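Local coordinates for ESX secretion system protein EccC (Thermomonospora curvata, PDB 4NH0) that forms part of the ESX type VII secretion machinery as an ATPase with three FtsK domains, possibly its translocase subunit, and binds the exported protein EsxB, at residues A974-L985 with E1039-V1050. Residues are numbered along the deposited sequence; the frame is centred on the assembly and turned at random.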
# COMPACT_ATOMS: atom_id res chain seq x y z
N ALA A 974 -59.11 -17.20 13.74
CA ALA A 974 -58.40 -18.01 12.76
C ALA A 974 -58.33 -19.47 13.20
O ALA A 974 -58.04 -19.76 14.36
CB ALA A 974 -57.01 -17.47 12.52
N ARG A 975 -58.59 -20.38 12.27
CA ARG A 975 -58.55 -21.81 12.56
C ARG A 975 -57.55 -22.52 11.65
O ARG A 975 -57.15 -21.97 10.62
CB ARG A 975 -59.94 -22.43 12.43
CG ARG A 975 -61.05 -21.56 12.99
CD ARG A 975 -62.32 -22.36 13.24
NE ARG A 975 -62.28 -23.04 14.54
CZ ARG A 975 -62.90 -22.61 15.62
NH1 ARG A 975 -63.62 -21.50 15.58
NH2 ARG A 975 -62.81 -23.28 16.76
N LEU A 976 -57.16 -23.73 12.02
CA LEU A 976 -56.12 -24.45 11.30
C LEU A 976 -56.58 -25.81 10.78
O LEU A 976 -57.38 -26.49 11.42
CB LEU A 976 -54.90 -24.65 12.20
CG LEU A 976 -54.25 -23.41 12.82
CD1 LEU A 976 -53.22 -23.83 13.84
CD2 LEU A 976 -53.61 -22.56 11.75
N ILE A 977 -56.05 -26.19 9.62
CA ILE A 977 -56.23 -27.54 9.09
C ILE A 977 -54.90 -28.02 8.53
O ILE A 977 -54.29 -27.36 7.69
CB ILE A 977 -57.31 -27.59 8.00
CG1 ILE A 977 -58.68 -27.27 8.59
CG2 ILE A 977 -57.33 -28.97 7.35
CD1 ILE A 977 -59.80 -27.35 7.60
N PHE A 978 -54.45 -29.19 8.99
CA PHE A 978 -53.12 -29.68 8.64
C PHE A 978 -53.15 -30.84 7.66
O PHE A 978 -54.01 -31.72 7.74
CB PHE A 978 -52.38 -30.11 9.91
CG PHE A 978 -52.11 -28.98 10.86
CD1 PHE A 978 -53.07 -28.58 11.77
CD2 PHE A 978 -50.89 -28.32 10.85
CE1 PHE A 978 -52.82 -27.55 12.65
CE2 PHE A 978 -50.64 -27.29 11.73
CZ PHE A 978 -51.60 -26.90 12.63
N ILE A 979 -52.21 -30.83 6.72
CA ILE A 979 -51.98 -31.97 5.85
C ILE A 979 -50.54 -32.43 6.04
O ILE A 979 -49.62 -31.94 5.39
CB ILE A 979 -52.23 -31.64 4.37
CG1 ILE A 979 -53.65 -31.10 4.18
CG2 ILE A 979 -52.01 -32.86 3.50
CD1 ILE A 979 -54.00 -30.82 2.75
N ASP A 980 -50.35 -33.37 6.96
CA ASP A 980 -49.01 -33.79 7.34
C ASP A 980 -48.87 -35.31 7.26
O ASP A 980 -49.03 -36.01 8.26
CB ASP A 980 -48.69 -33.30 8.75
CG ASP A 980 -47.25 -33.54 9.14
OD1 ASP A 980 -46.42 -33.78 8.24
OD2 ASP A 980 -46.94 -33.49 10.35
N TYR A 981 -48.57 -35.80 6.06
CA TYR A 981 -48.42 -37.23 5.82
C TYR A 981 -47.32 -37.84 6.69
O TYR A 981 -47.46 -38.96 7.19
CB TYR A 981 -48.12 -37.50 4.35
CG TYR A 981 -49.30 -37.34 3.43
CD1 TYR A 981 -50.60 -37.30 3.93
CD2 TYR A 981 -49.13 -37.23 2.06
CE1 TYR A 981 -51.68 -37.16 3.08
CE2 TYR A 981 -50.21 -37.09 1.21
CZ TYR A 981 -51.48 -37.05 1.73
OH TYR A 981 -52.56 -36.91 0.88
N SER A 982 -46.23 -37.10 6.86
CA SER A 982 -45.10 -37.58 7.64
C SER A 982 -45.35 -37.43 9.13
O SER A 982 -44.58 -37.93 9.95
CB SER A 982 -43.82 -36.83 7.25
OG SER A 982 -43.52 -37.02 5.88
N ARG A 983 -46.45 -36.75 9.47
CA ARG A 983 -46.80 -36.46 10.85
C ARG A 983 -45.63 -35.82 11.58
O ARG A 983 -45.02 -36.42 12.47
CB ARG A 983 -47.27 -37.73 11.57
CG ARG A 983 -48.13 -38.64 10.70
CD ARG A 983 -48.95 -39.62 11.53
NE ARG A 983 -48.43 -39.80 12.88
CZ ARG A 983 -49.19 -39.83 13.97
NH1 ARG A 983 -50.50 -39.69 13.87
NH2 ARG A 983 -48.64 -39.99 15.17
N SER A 984 -45.31 -34.59 11.18
CA SER A 984 -44.22 -33.82 11.76
C SER A 984 -44.76 -32.64 12.56
O SER A 984 -44.01 -31.96 13.26
CB SER A 984 -43.28 -33.32 10.66
OG SER A 984 -42.51 -34.37 10.11
N LEU A 985 -46.06 -32.41 12.44
CA LEU A 985 -46.67 -31.19 12.97
C LEU A 985 -47.61 -31.46 14.14
O LEU A 985 -48.50 -30.66 14.41
CB LEU A 985 -47.43 -30.47 11.85
CG LEU A 985 -46.70 -29.51 10.91
CD1 LEU A 985 -45.37 -30.06 10.42
CD2 LEU A 985 -47.59 -29.17 9.73
N GLU A 1039 -60.82 -16.91 9.90
CA GLU A 1039 -60.04 -17.16 8.70
C GLU A 1039 -59.46 -18.57 8.76
O GLU A 1039 -59.27 -19.11 9.85
CB GLU A 1039 -58.93 -16.13 8.54
CG GLU A 1039 -59.43 -14.71 8.33
CD GLU A 1039 -58.30 -13.73 8.07
OE1 GLU A 1039 -57.12 -14.13 8.18
OE2 GLU A 1039 -58.59 -12.55 7.77
N LEU A 1040 -59.19 -19.16 7.60
CA LEU A 1040 -58.68 -20.52 7.57
C LEU A 1040 -57.23 -20.57 7.08
O LEU A 1040 -56.91 -20.04 6.02
CB LEU A 1040 -59.56 -21.40 6.68
CG LEU A 1040 -59.07 -22.84 6.49
CD1 LEU A 1040 -58.92 -23.53 7.84
CD2 LEU A 1040 -60.03 -23.61 5.60
N PHE A 1041 -56.38 -21.21 7.87
CA PHE A 1041 -54.99 -21.42 7.49
C PHE A 1041 -54.75 -22.88 7.15
O PHE A 1041 -54.74 -23.74 8.04
CB PHE A 1041 -54.05 -20.97 8.61
CG PHE A 1041 -53.95 -19.49 8.78
CD1 PHE A 1041 -54.84 -18.81 9.60
CD2 PHE A 1041 -52.98 -18.77 8.11
CE1 PHE A 1041 -54.75 -17.44 9.75
CE2 PHE A 1041 -52.88 -17.40 8.26
CZ PHE A 1041 -53.77 -16.73 9.08
N LEU A 1042 -54.56 -23.16 5.87
CA LEU A 1042 -54.29 -24.52 5.42
C LEU A 1042 -52.79 -24.79 5.42
O LEU A 1042 -52.07 -24.34 4.54
CB LEU A 1042 -54.87 -24.75 4.03
CG LEU A 1042 -54.70 -26.16 3.46
CD1 LEU A 1042 -55.32 -27.18 4.39
CD2 LEU A 1042 -55.32 -26.25 2.08
N VAL A 1043 -52.33 -25.52 6.43
CA VAL A 1043 -50.91 -25.82 6.57
C VAL A 1043 -50.59 -27.17 5.94
O VAL A 1043 -51.02 -28.22 6.42
CB VAL A 1043 -50.48 -25.84 8.05
CG1 VAL A 1043 -49.04 -26.26 8.17
CG2 VAL A 1043 -50.69 -24.46 8.67
N VAL A 1044 -49.81 -27.14 4.86
CA VAL A 1044 -49.47 -28.36 4.13
C VAL A 1044 -47.97 -28.61 4.16
O VAL A 1044 -47.18 -27.83 3.63
CB VAL A 1044 -49.94 -28.29 2.67
CG1 VAL A 1044 -49.58 -29.58 1.94
CG2 VAL A 1044 -51.44 -28.04 2.61
N ASP A 1045 -47.57 -29.72 4.77
CA ASP A 1045 -46.17 -30.11 4.83
C ASP A 1045 -45.92 -31.27 3.87
O ASP A 1045 -46.80 -32.10 3.66
CB ASP A 1045 -45.78 -30.50 6.25
CG ASP A 1045 -44.27 -30.51 6.46
OD1 ASP A 1045 -43.52 -30.52 5.47
OD2 ASP A 1045 -43.84 -30.51 7.63
N ASP A 1046 -44.72 -31.30 3.29
CA ASP A 1046 -44.34 -32.32 2.31
C ASP A 1046 -45.34 -32.37 1.15
O ASP A 1046 -46.03 -33.36 0.95
CB ASP A 1046 -44.24 -33.70 2.98
CG ASP A 1046 -43.18 -33.75 4.05
OD1 ASP A 1046 -42.05 -33.28 3.79
OD2 ASP A 1046 -43.47 -34.25 5.16
N TYR A 1047 -45.39 -31.27 0.40
CA TYR A 1047 -46.35 -31.13 -0.69
C TYR A 1047 -46.06 -32.08 -1.85
O TYR A 1047 -46.96 -32.42 -2.62
CB TYR A 1047 -46.37 -29.69 -1.19
CG TYR A 1047 -47.37 -29.43 -2.30
CD1 TYR A 1047 -48.72 -29.25 -2.03
CD2 TYR A 1047 -46.95 -29.34 -3.62
CE1 TYR A 1047 -49.62 -29.01 -3.04
CE2 TYR A 1047 -47.85 -29.10 -4.64
CZ TYR A 1047 -49.19 -28.93 -4.34
OH TYR A 1047 -50.09 -28.69 -5.35
N GLU A 1048 -44.81 -32.50 -1.98
CA GLU A 1048 -44.42 -33.39 -3.07
C GLU A 1048 -45.04 -34.77 -2.90
O GLU A 1048 -45.20 -35.51 -3.86
CB GLU A 1048 -42.89 -33.51 -3.16
CG GLU A 1048 -42.25 -34.36 -2.08
CD GLU A 1048 -42.10 -33.64 -0.75
OE1 GLU A 1048 -42.55 -32.48 -0.65
OE2 GLU A 1048 -41.52 -34.23 0.18
N MET A 1049 -45.40 -35.10 -1.66
CA MET A 1049 -46.00 -36.40 -1.35
C MET A 1049 -47.52 -36.34 -1.43
O MET A 1049 -48.19 -37.38 -1.37
CB MET A 1049 -45.55 -36.87 0.03
CG MET A 1049 -44.08 -37.21 0.13
SD MET A 1049 -43.48 -37.21 1.83
CE MET A 1049 -44.67 -38.30 2.60
N VAL A 1050 -48.06 -35.14 -1.55
CA VAL A 1050 -49.51 -34.96 -1.65
C VAL A 1050 -49.89 -34.55 -3.07
O VAL A 1050 -51.07 -34.50 -3.42
CB VAL A 1050 -50.02 -33.92 -0.63
CG1 VAL A 1050 -49.78 -32.51 -1.14
CG2 VAL A 1050 -51.50 -34.13 -0.33
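Arg975 N donates to Glu1039 O at 2.8 Å, nearly straight, and opens a run of six backbone bonds that joins strands 974-980 and 1039-1045 in parallel. The donors in the strand 974-980 are Arg975, Ile977 and Ile979; their own carbonyls accept from Phe1041, Val1043 and Asp1045. On one side of the sheet Leu976 leans toward its partner, CD2 reaching Phe1041 CB at 3.5 Å, while Ala974 CB meets the Phe1041 ring at its edge. Further along, Phe978 and Val1043 run side by side, and Val1043 CG1 also receives Leu985 CD2 at 3.6 Å; helix 954-968 packs over this side. The reverse side carries Ile977, with CG1 3.8 Å from Leu1040 CD1, and Ile979, whose CD1 lies 3.8 Å from Val1044 CG2. In Ile979, chi1 -56° puts CG1 beside the backbone N and CG2 beside the carbonyl carbon, where CG2 meets Val1050 CG2. Beyond the strands, Ser982 OG gives a 2.9 Å bond to Asp1046 OD2 from above the carboxylate plane. The Tyr981 ring crosses Val1050 at about a right angle and has Met1049 O at its edge. Asp980 and Asp1045 lie side by side; Asp1045 OD2 is hydrogen-bonded to Ser955 OG, an ATP-binding residue at the start of helix 954-968. Asp1046 touches the bound ATP. A hydrophobic strand running into Asp1045-Asp1046, paired with its parallel neighbour 974-980, is consistent with the Walker B region of a P-loop NTPase core, here in the third FtsK domain.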